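Local coordinates for protein 11R-lipoxygenase (Gersemia fruticosa, PDB 3VF1) that probably inserts molecular oxygen into polyunsaturated fatty acids as a calcium-regulated, non-heme iron lipoxygenase, at residues I139-K144 with D524-D529; V174-G179 with H464-T469; G304-T309 with L335-N340. All blocks are in the same frame, centred on the assembly; numbering follows the deposited sequence.

Interaction 1: residues I139-K144 with D524-D529; sequences ILPNSK and DNEIQD
The ring of Pro141 is wedged between two carboxylates, and each shows it a face. Its CG lies over the Glu526 group, 3.7 Å from CD and almost straight above the plane. On Asp524 the ring covers one face, with Pro141 CG 3.3 Å from OD1, while the opposite face takes the backbone N of Ile527, 66° out of the plane. Leu140 CD2 reaches Asp524 OD2 at 3.4 Å from the same side as the proline. Beside them Asn525 runs counter to the proline, its OD1 3.3 Å from Pro141 CB. Asn142 comes across Asp524 at about a right angle, its amide turned 34° from the carboxylate, and gives its ND2 to Ser520 O. Asp524 is the N-cap of helix 525-538: with CG anti to the backbone N (chi1 177°), its OD1 accepts from Ile527 N at 3.0 Å and, weakly, from Glu526 N. A type I turn from Leu140 to Ser143, in the connection from the β-sandwich strand 130-134 to helix 148-164, delivers its proline to a helix start of the catalytic part. An alanine in place of Asp524 would probably leave Ile527 N without its cap and open a gap against the Pro141 ring. Asp524 OD2 is held by Tyr515 OH and His415 NE2, whereas Glu526 OE2 pairs with Arg154.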
ATOM      1  N   ILE A 139      21.836  14.153  10.116  1.00 38.72           N
ATOM      2  CA  ILE A 139      22.753  15.165   9.602  1.00 36.82           C
ATOM      3  C   ILE A 139      22.686  15.284   8.083  1.00 36.66           C
ATOM      4  O   ILE A 139      22.931  14.315   7.363  1.00 39.36           O
ATOM      5  CB  ILE A 139      24.205  14.835  10.001  1.00 40.95           C
ATOM      6  CG1 ILE A 139      24.325  14.718  11.521  1.00 41.32           C
ATOM      7  CG2 ILE A 139      25.159  15.895   9.469  1.00 41.87           C
ATOM      8  CD1 ILE A 139      25.650  14.160  11.987  1.00 43.32           C
ATOM      9  N   LEU A 140      22.358  16.478   7.603  1.00 37.60           N
ATOM     10  CA  LEU A 140      22.363  16.759   6.172  1.00 39.56           C
ATOM     11  C   LEU A 140      23.797  16.840   5.664  1.00 40.22           C
ATOM     12  O   LEU A 140      24.705  17.191   6.416  1.00 44.56           O
ATOM     13  CB  LEU A 140      21.640  18.078   5.894  1.00 40.78           C
ATOM     14  CG  LEU A 140      20.158  18.115   6.262  1.00 39.77           C
ATOM     15  CD1 LEU A 140      19.617  19.534   6.186  1.00 35.62           C
ATOM     16  CD2 LEU A 140      19.372  17.194   5.347  1.00 40.68           C
ATOM     17  N   PRO A 141      24.011  16.518   4.379  1.00 40.92           N
ATOM     18  CA  PRO A 141      25.362  16.585   3.813  1.00 42.34           C
ATOM     19  C   PRO A 141      25.887  18.016   3.768  1.00 45.97           C
ATOM     20  O   PRO A 141      27.086  18.240   3.929  1.00 45.78           O
ATOM     21  CB  PRO A 141      25.176  16.034   2.396  1.00 38.92           C
ATOM     22  CG  PRO A 141      23.746  16.282   2.076  1.00 39.21           C
ATOM     23  CD  PRO A 141      23.007  16.137   3.371  1.00 42.39           C
ATOM     24  N   ASN A 142      24.989  18.972   3.557  1.00 44.73           N
ATOM     25  CA  ASN A 142      25.362  20.382   3.523  1.00 45.09           C
ATOM     26  C   ASN A 142      25.234  21.041   4.894  1.00 49.53           C
ATOM     27  O   ASN A 142      25.094  22.259   4.996  1.00 55.46           O
ATOM     28  CB  ASN A 142      24.504  21.135   2.503  1.00 45.35           C
ATOM     29  CG  ASN A 142      23.020  21.038   2.804  1.00 50.21           C
ATOM     30  OD1 ASN A 142      22.552  20.049   3.365  1.00 48.58           O
ATOM     31  ND2 ASN A 142      22.272  22.068   2.429  1.00 52.71           N
ATOM     32  N   SER A 143      25.280  20.233   5.948  1.00 50.24           N
ATOM     33  CA  SER A 143      25.174  20.748   7.306  1.00 49.08           C
ATOM     34  C   SER A 143      26.538  21.195   7.816  1.00 50.87           C
ATOM     35  O   SER A 143      27.534  21.116   7.101  1.00 53.78           O
ATOM     36  CB  SER A 143      24.601  19.676   8.236  1.00 48.21           C
ATOM     37  OG  SER A 143      24.580  20.121   9.580  1.00 50.49           O
ATOM     38  N   LYS A 144      26.574  21.652   9.065  1.00 55.68           N
ATOM     39  CA  LYS A 144      27.824  22.010   9.733  1.00 55.39           C
ATOM     40  C   LYS A 144      28.336  20.842  10.577  1.00 54.78           C
ATOM     41  O   LYS A 144      29.519  20.779  10.912  1.00 55.74           O
ATOM     42  CB  LYS A 144      27.645  23.254  10.615  1.00 60.05           C
ATOM     43  CG  LYS A 144      26.298  23.350  11.319  1.00 67.20           C
ATOM     44  CD  LYS A 144      25.282  24.109  10.469  1.00 68.52           C
ATOM     45  CE  LYS A 144      23.884  24.049  11.064  1.00 73.23           C
ATOM     46  NZ  LYS A 144      23.251  22.704  10.926  1.00 63.33           N
ATOM     47  N   ASP A 524      21.270  20.389  -0.717  1.00 47.41           N
ATOM     48  CA  ASP A 524      21.333  19.025  -0.207  1.00 41.80           C
ATOM     49  C   ASP A 524      21.516  18.090  -1.393  1.00 38.43           C
ATOM     50  O   ASP A 524      20.547  17.590  -1.954  1.00 38.52           O
ATOM     51  CB  ASP A 524      20.060  18.661   0.564  1.00 39.43           C
ATOM     52  CG  ASP A 524      20.059  17.221   1.043  1.00 38.41           C
ATOM     53  OD1 ASP A 524      20.873  16.416   0.540  1.00 36.42           O
ATOM     54  OD2 ASP A 524      19.236  16.887   1.922  1.00 39.43           O
ATOM     55  N   ASN A 525      22.768  17.858  -1.771  1.00 41.09           N
ATOM     56  CA  ASN A 525      23.075  17.053  -2.948  1.00 41.43           C
ATOM     57  C   ASN A 525      22.452  15.659  -2.898  1.00 36.77           C
ATOM     58  O   ASN A 525      22.205  15.046  -3.937  1.00 36.60           O
ATOM     59  CB  ASN A 525      24.591  16.936  -3.120  1.00 38.82           C
ATOM     60  CG  ASN A 525      25.266  16.292  -1.924  1.00 39.16           C
ATOM     61  OD1 ASN A 525      25.316  16.870  -0.837  1.00 38.91           O
ATOM     62  ND2 ASN A 525      25.795  15.090  -2.119  1.00 32.92           N
ATOM     63  N   GLU A 526      22.194  15.161  -1.693  1.00 35.07           N
ATOM     64  CA  GLU A 526      21.712  13.794  -1.523  1.00 37.69           C
ATOM     65  C   GLU A 526      20.219  13.639  -1.826  1.00 36.73           C
ATOM     66  O   GLU A 526      19.805  12.640  -2.412  1.00 37.09           O
ATOM     67  CB  GLU A 526      22.039  13.288  -0.116  1.00 35.02           C
ATOM     68  CG  GLU A 526      23.521  13.012   0.083  1.00 37.00           C
ATOM     69  CD  GLU A 526      23.877  12.656   1.513  1.00 42.10           C
ATOM     70  OE1 GLU A 526      23.009  12.787   2.402  1.00 40.63           O
ATOM     71  OE2 GLU A 526      25.032  12.242   1.749  1.00 44.04           O
ATOM     72  N   ILE A 527      19.412  14.621  -1.435  1.00 34.30           N
ATOM     73  CA  ILE A 527      17.987  14.582  -1.743  1.00 32.49           C
ATOM     74  C   ILE A 527      17.777  14.859  -3.227  1.00 36.29           C
ATOM     75  O   ILE A 527      16.805  14.394  -3.825  1.00 35.42           O
ATOM     76  CB  ILE A 527      17.181  15.605  -0.912  1.00 35.30           C
ATOM     77  CG1 ILE A 527      15.704  15.206  -0.854  1.00 37.12           C
ATOM     78  CG2 ILE A 527      17.323  17.006  -1.489  1.00 33.08           C
ATOM     79  CD1 ILE A 527      15.437  13.938  -0.065  1.00 35.57           C
ATOM     80  N   GLN A 528      18.696  15.616  -3.818  1.00 36.79           N
ATOM     81  CA  GLN A 528      18.629  15.931  -5.240  1.00 36.63           C
ATOM     82  C   GLN A 528      18.953  14.695  -6.073  1.00 37.83           C
ATOM     83  O   GLN A 528      18.402  14.507  -7.157  1.00 39.41           O
ATOM     84  CB  GLN A 528      19.591  17.070  -5.582  1.00 36.70           C
ATOM     85  CG  GLN A 528      19.333  18.348  -4.796  1.00 38.12           C
ATOM     86  CD  GLN A 528      17.962  18.938  -5.064  1.00 36.84           C
ATOM     87  OE1 GLN A 528      17.349  18.670  -6.094  1.00 37.18           O
ATOM     88  NE2 GLN A 528      17.474  19.746  -4.131  1.00 35.61           N
ATOM     89  N   ASP A 529      19.851  13.855  -5.565  1.00 38.58           N
ATOM     90  CA  ASP A 529      20.150  12.582  -6.207  1.00 40.50           C
ATOM     91  C   ASP A 529      18.929  11.677  -6.110  1.00 36.58           C
ATOM     92  O   ASP A 529      18.578  10.979  -7.060  1.00 36.43           O
ATOM     93  CB  ASP A 529      21.349  11.904  -5.537  1.00 40.25           C
ATOM     94  CG  ASP A 529      22.643  12.669  -5.738  1.00 45.78           C
ATOM     95  OD1 ASP A 529      22.758  13.388  -6.754  1.00 45.55           O
ATOM     96  OD2 ASP A 529      23.546  12.549  -4.884  1.00 41.61           O
TER

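Interaction 2: residues V174-G179 with H464-T469; sequences VQDLPG and HYRSVT
Tyr465 presses one ring face against the peptide between Leu177 and Pro178: Pro178 N lies 3.5 Å above the ring plane and Leu177 C 3.6 Å, both displaced toward the rim. The pyrrolidine adds Pro178 CG, 3.6 Å from Tyr465 CE1, and elsewhere on the ring Asp176 C approaches CD2 obliquely. CG anti to the backbone N (chi1 -176°) directs Tyr465 toward 174-179. Next door Arg466 NH1 donates to Asp176 OD2 at 2.9 Å with an N-H...O angle of 151°. The oxygen lies nearly in the guanidinium plane, but NH1 stands 52° out of the carboxylate plane, so the salt bridge is single and edge-on from the arginine. The chain bends at chi3, and ahead of the bend Arg466 CG packs 3.5 Å from Asp176 OD1.

Further out, Ser543 N binds Asp176 OD1 and Tyr465 OH hydrogen-bonds to Pro540 O, so one loop after helix 525-538 steadies both residues. Lys548 makes a cation-pi contact with Tyr465 and bonds to the O atoms of Tyr465 and Val468, first and last residues of a type I turn. Pro178 leans on Met399 of helix 369-410, and its side chain is about 9 Å from that of the iron ligand His397. Charge pairing at Asp176 and ring-on-peptide packing at Leu177-Pro178 would probably hold this part of the loop in a defined path near the metal.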
ATOM      1  N   VAL A 174       9.198  -4.085 -17.889  1.00 37.87           N
ATOM      2  CA  VAL A 174       9.972  -2.892 -18.244  1.00 40.59           C
ATOM      3  C   VAL A 174       9.166  -1.866 -19.039  1.00 37.69           C
ATOM      4  O   VAL A 174       9.577  -0.713 -19.153  1.00 40.39           O
ATOM      5  CB  VAL A 174      11.250  -3.229 -19.055  1.00 39.21           C
ATOM      6  CG1 VAL A 174      12.261  -3.961 -18.186  1.00 39.01           C
ATOM      7  CG2 VAL A 174      10.914  -4.027 -20.312  1.00 38.85           C
ATOM      8  N   GLN A 175       8.023  -2.276 -19.578  1.00 39.78           N
ATOM      9  CA  GLN A 175       7.261  -1.414 -20.477  1.00 41.96           C
ATOM     10  C   GLN A 175       6.001  -0.839 -19.827  1.00 38.66           C
ATOM     11  O   GLN A 175       5.174  -1.575 -19.291  1.00 33.59           O
ATOM     12  CB  GLN A 175       6.893  -2.184 -21.746  1.00 41.47           C
ATOM     13  CG  GLN A 175       7.017  -1.367 -23.023  1.00 54.46           C
ATOM     14  CD  GLN A 175       7.158  -2.236 -24.261  1.00 72.33           C
ATOM     15  OE1 GLN A 175       7.459  -3.426 -24.167  1.00 70.16           O
ATOM     16  NE2 GLN A 175       6.943  -1.641 -25.430  1.00 72.08           N
ATOM     17  N   ASP A 176       5.875   0.485 -19.884  1.00 36.38           N
ATOM     18  CA  ASP A 176       4.693   1.188 -19.390  1.00 35.11           C
ATOM     19  C   ASP A 176       4.369   0.858 -17.935  1.00 35.65           C
ATOM     20  O   ASP A 176       3.209   0.649 -17.580  1.00 34.61           O
ATOM     21  CB  ASP A 176       3.484   0.885 -20.280  1.00 37.06           C
ATOM     22  CG  ASP A 176       3.610   1.497 -21.660  1.00 39.54           C
ATOM     23  OD1 ASP A 176       4.265   2.551 -21.781  1.00 38.10           O
ATOM     24  OD2 ASP A 176       3.056   0.927 -22.622  1.00 51.70           O
ATOM     25  N   LEU A 177       5.400   0.819 -17.098  1.00 37.81           N
ATOM     26  CA  LEU A 177       5.220   0.591 -15.670  1.00 32.46           C
ATOM     27  C   LEU A 177       6.286   1.342 -14.880  1.00 35.12           C
ATOM     28  O   LEU A 177       7.316   1.729 -15.433  1.00 36.44           O
ATOM     29  CB  LEU A 177       5.296  -0.905 -15.351  1.00 32.80           C
ATOM     30  CG  LEU A 177       4.130  -1.772 -15.836  1.00 31.88           C
ATOM     31  CD1 LEU A 177       4.420  -3.242 -15.584  1.00 31.72           C
ATOM     32  CD2 LEU A 177       2.830  -1.363 -15.156  1.00 32.11           C
ATOM     33  N   PRO A 178       6.041   1.552 -13.579  1.00 35.26           N
ATOM     34  CA  PRO A 178       7.043   2.199 -12.726  1.00 31.62           C
ATOM     35  C   PRO A 178       8.302   1.349 -12.621  1.00 34.78           C
ATOM     36  O   PRO A 178       8.245   0.141 -12.853  1.00 33.00           O
ATOM     37  CB  PRO A 178       6.350   2.275 -11.359  1.00 31.88           C
ATOM     38  CG  PRO A 178       4.896   2.084 -11.631  1.00 32.19           C
ATOM     39  CD  PRO A 178       4.821   1.203 -12.833  1.00 31.92           C
ATOM     40  N   GLY A 179       9.425   1.971 -12.279  1.00 34.31           N
ATOM     41  CA  GLY A 179      10.652   1.233 -12.052  1.00 32.48           C
ATOM     42  C   GLY A 179      10.486   0.306 -10.865  1.00 34.15           C
ATOM     43  O   GLY A 179       9.557   0.463 -10.073  1.00 36.39           O
ATOM     44  N   HIS A 464      -3.260   2.350 -17.681  1.00 28.59           N
ATOM     45  CA  HIS A 464      -3.445   3.429 -16.720  1.00 32.28           C
ATOM     46  C   HIS A 464      -2.149   4.203 -16.514  1.00 31.46           C
ATOM     47  O   HIS A 464      -2.164   5.428 -16.391  1.00 32.61           O
ATOM     48  CB  HIS A 464      -3.935   2.893 -15.373  1.00 30.41           C
ATOM     49  CG  HIS A 464      -4.180   3.965 -14.355  1.00 27.00           C
ATOM     50  ND1 HIS A 464      -5.362   4.670 -14.287  1.00 28.72           N
ATOM     51  CD2 HIS A 464      -3.387   4.468 -13.380  1.00 29.90           C
ATOM     52  CE1 HIS A 464      -5.291   5.553 -13.308  1.00 26.86           C
ATOM     53  NE2 HIS A 464      -4.102   5.451 -12.741  1.00 27.46           N
ATOM     54  N   TYR A 465      -1.032   3.484 -16.475  1.00 30.16           N
ATOM     55  CA  TYR A 465       0.262   4.108 -16.232  1.00 31.00           C
ATOM     56  C   TYR A 465       0.618   5.095 -17.338  1.00 29.08           C
ATOM     57  O   TYR A 465       1.111   6.185 -17.068  1.00 32.32           O
ATOM     58  CB  TYR A 465       1.362   3.050 -16.111  1.00 31.10           C
ATOM     59  CG  TYR A 465       2.711   3.638 -15.766  1.00 34.58           C
ATOM     60  CD1 TYR A 465       3.026   3.986 -14.459  1.00 34.09           C
ATOM     61  CD2 TYR A 465       3.668   3.853 -16.748  1.00 34.03           C
ATOM     62  CE1 TYR A 465       4.255   4.529 -14.140  1.00 33.61           C
ATOM     63  CE2 TYR A 465       4.899   4.395 -16.438  1.00 31.25           C
ATOM     64  CZ  TYR A 465       5.187   4.730 -15.133  1.00 33.98           C
ATOM     65  OH  TYR A 465       6.412   5.269 -14.820  1.00 38.00           O
ATOM     66  N   ARG A 466       0.364   4.711 -18.584  1.00 30.52           N
ATOM     67  CA  ARG A 466       0.671   5.571 -19.723  1.00 32.93           C
ATOM     68  C   ARG A 466       0.104   6.980 -19.564  1.00 36.28           C
ATOM     69  O   ARG A 466       0.640   7.930 -20.131  1.00 39.94           O
ATOM     70  CB  ARG A 466       0.147   4.955 -21.022  1.00 35.73           C
ATOM     71  CG  ARG A 466       1.040   3.871 -21.600  1.00 40.22           C
ATOM     72  CD  ARG A 466       0.714   3.598 -23.059  1.00 42.21           C
ATOM     73  NE  ARG A 466      -0.590   2.964 -23.238  1.00 41.64           N
ATOM     74  CZ  ARG A 466      -0.809   1.653 -23.152  1.00 43.95           C
ATOM     75  NH1 ARG A 466       0.188   0.820 -22.876  1.00 43.48           N
ATOM     76  NH2 ARG A 466      -2.031   1.173 -23.337  1.00 37.65           N
ATOM     77  N   SER A 467      -0.973   7.114 -18.796  1.00 31.98           N
ATOM     78  CA  SER A 467      -1.651   8.399 -18.655  1.00 33.37           C
ATOM     79  C   SER A 467      -1.561   8.986 -17.248  1.00 34.38           C
ATOM     80  O   SER A 467      -2.030  10.098 -17.007  1.00 33.39           O
ATOM     81  CB  SER A 467      -3.126   8.255 -19.041  1.00 33.80           C
ATOM     82  OG  SER A 467      -3.271   7.933 -20.413  1.00 39.16           O
ATOM     83  N   VAL A 468      -0.960   8.250 -16.319  1.00 29.12           N
ATOM     84  CA  VAL A 468      -0.939   8.686 -14.927  1.00 32.16           C
ATOM     85  C   VAL A 468       0.101   9.772 -14.676  1.00 32.29           C
ATOM     86  O   VAL A 468       1.184   9.759 -15.259  1.00 30.78           O
ATOM     87  CB  VAL A 468      -0.663   7.510 -13.962  1.00 31.31           C
ATOM     88  CG1 VAL A 468       0.807   7.104 -14.006  1.00 30.01           C
ATOM     89  CG2 VAL A 468      -1.062   7.887 -12.546  1.00 29.83           C
ATOM     90  N   THR A 469      -0.250  10.720 -13.814  1.00 32.52           N
ATOM     91  CA  THR A 469       0.706  11.690 -13.298  1.00 35.91           C
ATOM     92  C   THR A 469       0.497  11.803 -11.793  1.00 34.41           C
ATOM     93  O   THR A 469      -0.473  11.274 -11.256  1.00 35.14           O
ATOM     94  CB  THR A 469       0.536  13.081 -13.939  1.00 36.27           C
ATOM     95  OG1 THR A 469      -0.536  13.783 -13.297  1.00 39.61           O
ATOM     96  CG2 THR A 469       0.251  12.962 -15.430  1.00 36.15           C
TER

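Interaction 3: residues G304-T309 with L335-N340; sequences GLIFIT and LFYLKN
Leu335 CD1 nestles between two isoleucines of the neighbouring strand, 3.5 Å from Ile306 CG2 and 4.1 Å from Ile308 CB. Anti to the backbone N (chi1 -159°), Leu335 CG is carried to the Ile306 side, and CD1 also reaches the carbonyl O of Phe307. On the same face Ile306 CD1 abuts the edge of the Tyr337 ring, 3.8 Å from CD1. Leu305 lies parallel beside the tyrosine. Tyr337 OH goes on to Asp292, and helix 297-302 covers Ile306 and Tyr337.

The other face carries Phe307 and Phe336. Thr309 crosses Phe336 at about a right angle, its OG1 at the ring edge, 3.5 Å from CE1. Phe307 CE1 rests 4.0 Å from Leu338 CB, and Leu487 touches Phe307 from a loop. Beyond the last beta bridge, Ile306 with Tyr337, Leu305 CD2 and Leu338 CD2 meet at 4.0 Å.

Phe307 and Phe336 form a hydrogen-bonded pair, with Phe336 N to Phe307 O at 2.8 Å; Leu338 N binds Leu305 O. Gly304, in a Schellman motif, follows helix 297-302, two residues before the strand starts at Ile306. Strand directions 150° apart mark a twisted antiparallel pair, here two inner strands of a five-stranded sheet in the lipoxygenase domain.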
ATOM      1  N   GLY A 304     -25.927  19.560  -9.595  1.00 31.02           N
ATOM      2  CA  GLY A 304     -24.845  18.712  -9.131  1.00 34.61           C
ATOM      3  C   GLY A 304     -25.314  17.528  -8.307  1.00 33.77           C
ATOM      4  O   GLY A 304     -24.679  17.170  -7.315  1.00 28.98           O
ATOM      5  N   LEU A 305     -26.422  16.919  -8.720  1.00 29.36           N
ATOM      6  CA  LEU A 305     -26.973  15.764  -8.019  1.00 26.13           C
ATOM      7  C   LEU A 305     -26.717  14.478  -8.799  1.00 24.33           C
ATOM      8  O   LEU A 305     -27.105  13.397  -8.367  1.00 24.59           O
ATOM      9  CB  LEU A 305     -28.477  15.941  -7.808  1.00 25.43           C
ATOM     10  CG  LEU A 305     -28.914  17.221  -7.096  1.00 28.94           C
ATOM     11  CD1 LEU A 305     -30.431  17.298  -7.031  1.00 28.79           C
ATOM     12  CD2 LEU A 305     -28.312  17.296  -5.703  1.00 26.33           C
ATOM     13  N   ILE A 306     -26.061  14.598  -9.948  1.00 24.67           N
ATOM     14  CA  ILE A 306     -25.836  13.451 -10.821  1.00 27.32           C
ATOM     15  C   ILE A 306     -24.357  13.093 -10.884  1.00 24.95           C
ATOM     16  O   ILE A 306     -23.523  13.930 -11.221  1.00 26.40           O
ATOM     17  CB  ILE A 306     -26.338  13.731 -12.247  1.00 28.03           C
ATOM     18  CG1 ILE A 306     -27.849  13.979 -12.243  1.00 26.27           C
ATOM     19  CG2 ILE A 306     -25.993  12.572 -13.172  1.00 25.54           C
ATOM     20  CD1 ILE A 306     -28.677  12.743 -11.960  1.00 27.24           C
ATOM     21  N   PHE A 307     -24.043  11.843 -10.563  1.00 22.54           N
ATOM     22  CA  PHE A 307     -22.671  11.357 -10.595  1.00 21.60           C
ATOM     23  C   PHE A 307     -22.569  10.151 -11.519  1.00 24.06           C
ATOM     24  O   PHE A 307     -23.573   9.509 -11.818  1.00 23.39           O
ATOM     25  CB  PHE A 307     -22.209  10.997  -9.184  1.00 23.63           C
ATOM     26  CG  PHE A 307     -22.231  12.158  -8.232  1.00 26.64           C
ATOM     27  CD1 PHE A 307     -23.432  12.638  -7.735  1.00 25.37           C
ATOM     28  CD2 PHE A 307     -21.055  12.776  -7.840  1.00 24.24           C
ATOM     29  CE1 PHE A 307     -23.457  13.711  -6.865  1.00 26.98           C
ATOM     30  CE2 PHE A 307     -21.077  13.846  -6.969  1.00 26.16           C
ATOM     31  CZ  PHE A 307     -22.280  14.314  -6.482  1.00 27.80           C
ATOM     32  N   ILE A 308     -21.356   9.848 -11.969  1.00 24.18           N
ATOM     33  CA  ILE A 308     -21.157   8.815 -12.977  1.00 20.31           C
ATOM     34  C   ILE A 308     -19.893   7.996 -12.733  1.00 22.73           C
ATOM     35  O   ILE A 308     -18.895   8.510 -12.236  1.00 28.09           O
ATOM     36  CB  ILE A 308     -21.071   9.443 -14.381  1.00 25.37           C
ATOM     37  CG1 ILE A 308     -20.975   8.358 -15.458  1.00 27.81           C
ATOM     38  CG2 ILE A 308     -19.880  10.385 -14.467  1.00 27.53           C
ATOM     39  CD1 ILE A 308     -21.086   8.894 -16.873  1.00 25.27           C
ATOM     40  N   THR A 309     -19.951   6.715 -13.087  1.00 23.92           N
ATOM     41  CA  THR A 309     -18.783   5.843 -13.055  1.00 24.55           C
ATOM     42  C   THR A 309     -18.540   5.269 -14.447  1.00 28.95           C
ATOM     43  O   THR A 309     -19.237   4.349 -14.876  1.00 26.69           O
ATOM     44  CB  THR A 309     -18.962   4.676 -12.061  1.00 27.54           C
ATOM     45  OG1 THR A 309     -20.116   3.908 -12.417  1.00 27.11           O
ATOM     46  CG2 THR A 309     -19.122   5.193 -10.639  1.00 27.26           C
ATOM     47  N   LEU A 335     -24.850   5.517 -13.757  1.00 22.83           N
ATOM     48  CA  LEU A 335     -25.294   6.851 -13.382  1.00 20.99           C
ATOM     49  C   LEU A 335     -25.946   6.791 -12.010  1.00 23.22           C
ATOM     50  O   LEU A 335     -26.734   5.891 -11.729  1.00 26.86           O
ATOM     51  CB  LEU A 335     -26.277   7.401 -14.415  1.00 23.20           C
ATOM     52  CG  LEU A 335     -26.435   8.922 -14.427  1.00 24.06           C
ATOM     53  CD1 LEU A 335     -25.149   9.591 -14.899  1.00 26.89           C
ATOM     54  CD2 LEU A 335     -27.606   9.332 -15.302  1.00 24.47           C
ATOM     55  N   PHE A 336     -25.606   7.749 -11.155  1.00 22.80           N
ATOM     56  CA  PHE A 336     -26.102   7.762  -9.787  1.00 22.38           C
ATOM     57  C   PHE A 336     -26.779   9.086  -9.460  1.00 24.34           C
ATOM     58  O   PHE A 336     -26.510  10.107 -10.087  1.00 23.60           O
ATOM     59  CB  PHE A 336     -24.958   7.505  -8.805  1.00 20.98           C
ATOM     60  CG  PHE A 336     -24.274   6.181  -9.003  1.00 20.45           C
ATOM     61  CD1 PHE A 336     -23.423   5.980 -10.075  1.00 20.79           C
ATOM     62  CD2 PHE A 336     -24.476   5.141  -8.112  1.00 22.29           C
ATOM     63  CE1 PHE A 336     -22.790   4.765 -10.259  1.00 21.74           C
ATOM     64  CE2 PHE A 336     -23.844   3.924  -8.292  1.00 24.19           C
ATOM     65  CZ  PHE A 336     -23.000   3.737  -9.369  1.00 20.77           C
ATOM     66  N   TYR A 337     -27.663   9.051  -8.469  1.00 23.59           N
ATOM     67  CA  TYR A 337     -28.401  10.230  -8.043  1.00 23.05           C
ATOM     68  C   TYR A 337     -28.151  10.488  -6.564  1.00 24.73           C
ATOM     69  O   TYR A 337     -28.167   9.563  -5.758  1.00 25.56           O
ATOM     70  CB  TYR A 337     -29.896  10.021  -8.284  1.00 26.16           C
ATOM     71  CG  TYR A 337     -30.757  11.224  -7.973  1.00 26.24           C
ATOM     72  CD1 TYR A 337     -30.717  12.354  -8.775  1.00 25.98           C
ATOM     73  CD2 TYR A 337     -31.626  11.220  -6.892  1.00 22.14           C
ATOM     74  CE1 TYR A 337     -31.508  13.451  -8.504  1.00 27.68           C
ATOM     75  CE2 TYR A 337     -32.424  12.315  -6.612  1.00 24.19           C
ATOM     76  CZ  TYR A 337     -32.359  13.426  -7.423  1.00 29.96           C
ATOM     77  OH  TYR A 337     -33.148  14.521  -7.157  1.00 32.15           O
ATOM     78  N   LEU A 338     -27.915  11.747  -6.214  1.00 25.25           N
ATOM     79  CA  LEU A 338     -27.723  12.128  -4.820  1.00 27.87           C
ATOM     80  C   LEU A 338     -29.070  12.441  -4.180  1.00 27.52           C
ATOM     81  O   LEU A 338     -29.642  13.504  -4.403  1.00 28.23           O
ATOM     82  CB  LEU A 338     -26.799  13.341  -4.717  1.00 27.09           C
ATOM     83  CG  LEU A 338     -26.578  13.896  -3.308  1.00 28.14           C
ATOM     84  CD1 LEU A 338     -25.888  12.873  -2.419  1.00 30.47           C
ATOM     85  CD2 LEU A 338     -25.777  15.185  -3.367  1.00 29.11           C
ATOM     86  N   LYS A 339     -29.573  11.501  -3.389  1.00 27.87           N
ATOM     87  CA  LYS A 339     -30.880  11.651  -2.760  1.00 29.18           C
ATOM     88  C   LYS A 339     -30.886  12.793  -1.750  1.00 28.56           C
ATOM     89  O   LYS A 339     -29.837  13.301  -1.363  1.00 29.75           O
ATOM     90  CB  LYS A 339     -31.292  10.345  -2.082  1.00 28.73           C
ATOM     91  CG  LYS A 339     -31.515   9.198  -3.054  1.00 29.14           C
ATOM     92  CD  LYS A 339     -31.730   7.877  -2.328  1.00 30.96           C
ATOM     93  CE  LYS A 339     -32.977   7.904  -1.461  1.00 33.21           C
ATOM     94  NZ  LYS A 339     -33.157   6.625  -0.718  1.00 36.85           N
ATOM     95  N   ASN A 340     -32.082  13.190  -1.331  1.00 28.63           N
ATOM     96  CA  ASN A 340     -32.243  14.309  -0.413  1.00 29.45           C
ATOM     97  C   ASN A 340     -31.624  14.023   0.951  1.00 31.68           C
ATOM     98  O   ASN A 340     -31.251  14.946   1.676  1.00 31.80           O
ATOM     99  CB  ASN A 340     -33.726  14.645  -0.247  1.00 29.28           C
ATOM    100  CG  ASN A 340     -33.950  15.998   0.402  1.00 31.13           C
ATOM    101  OD1 ASN A 340     -33.045  16.827   0.464  1.00 32.63           O
ATOM    102  ND2 ASN A 340     -35.166  16.228   0.884  1.00 30.83           N
TER

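Overall arrangement
The three contacts are nested along the chain: 304-309 with 335-340 lies inside the loop closed by interaction 2, which itself lies inside that closed by interaction 1. None touches another. Centres of interactions 1 and 2 are 30 Å apart, those of 2 and 3 31 Å, and those of 1 and 3 50 Å. Helix 525-538 relates the first two, since interaction 1 sits at its start and the residues after its end brace interaction 2. Interaction 1 joins the connection from the PLAT β-sandwich to the helical body, interaction 2 lies nearest the iron, and interaction 3 is local pairing in a sheet remote from it.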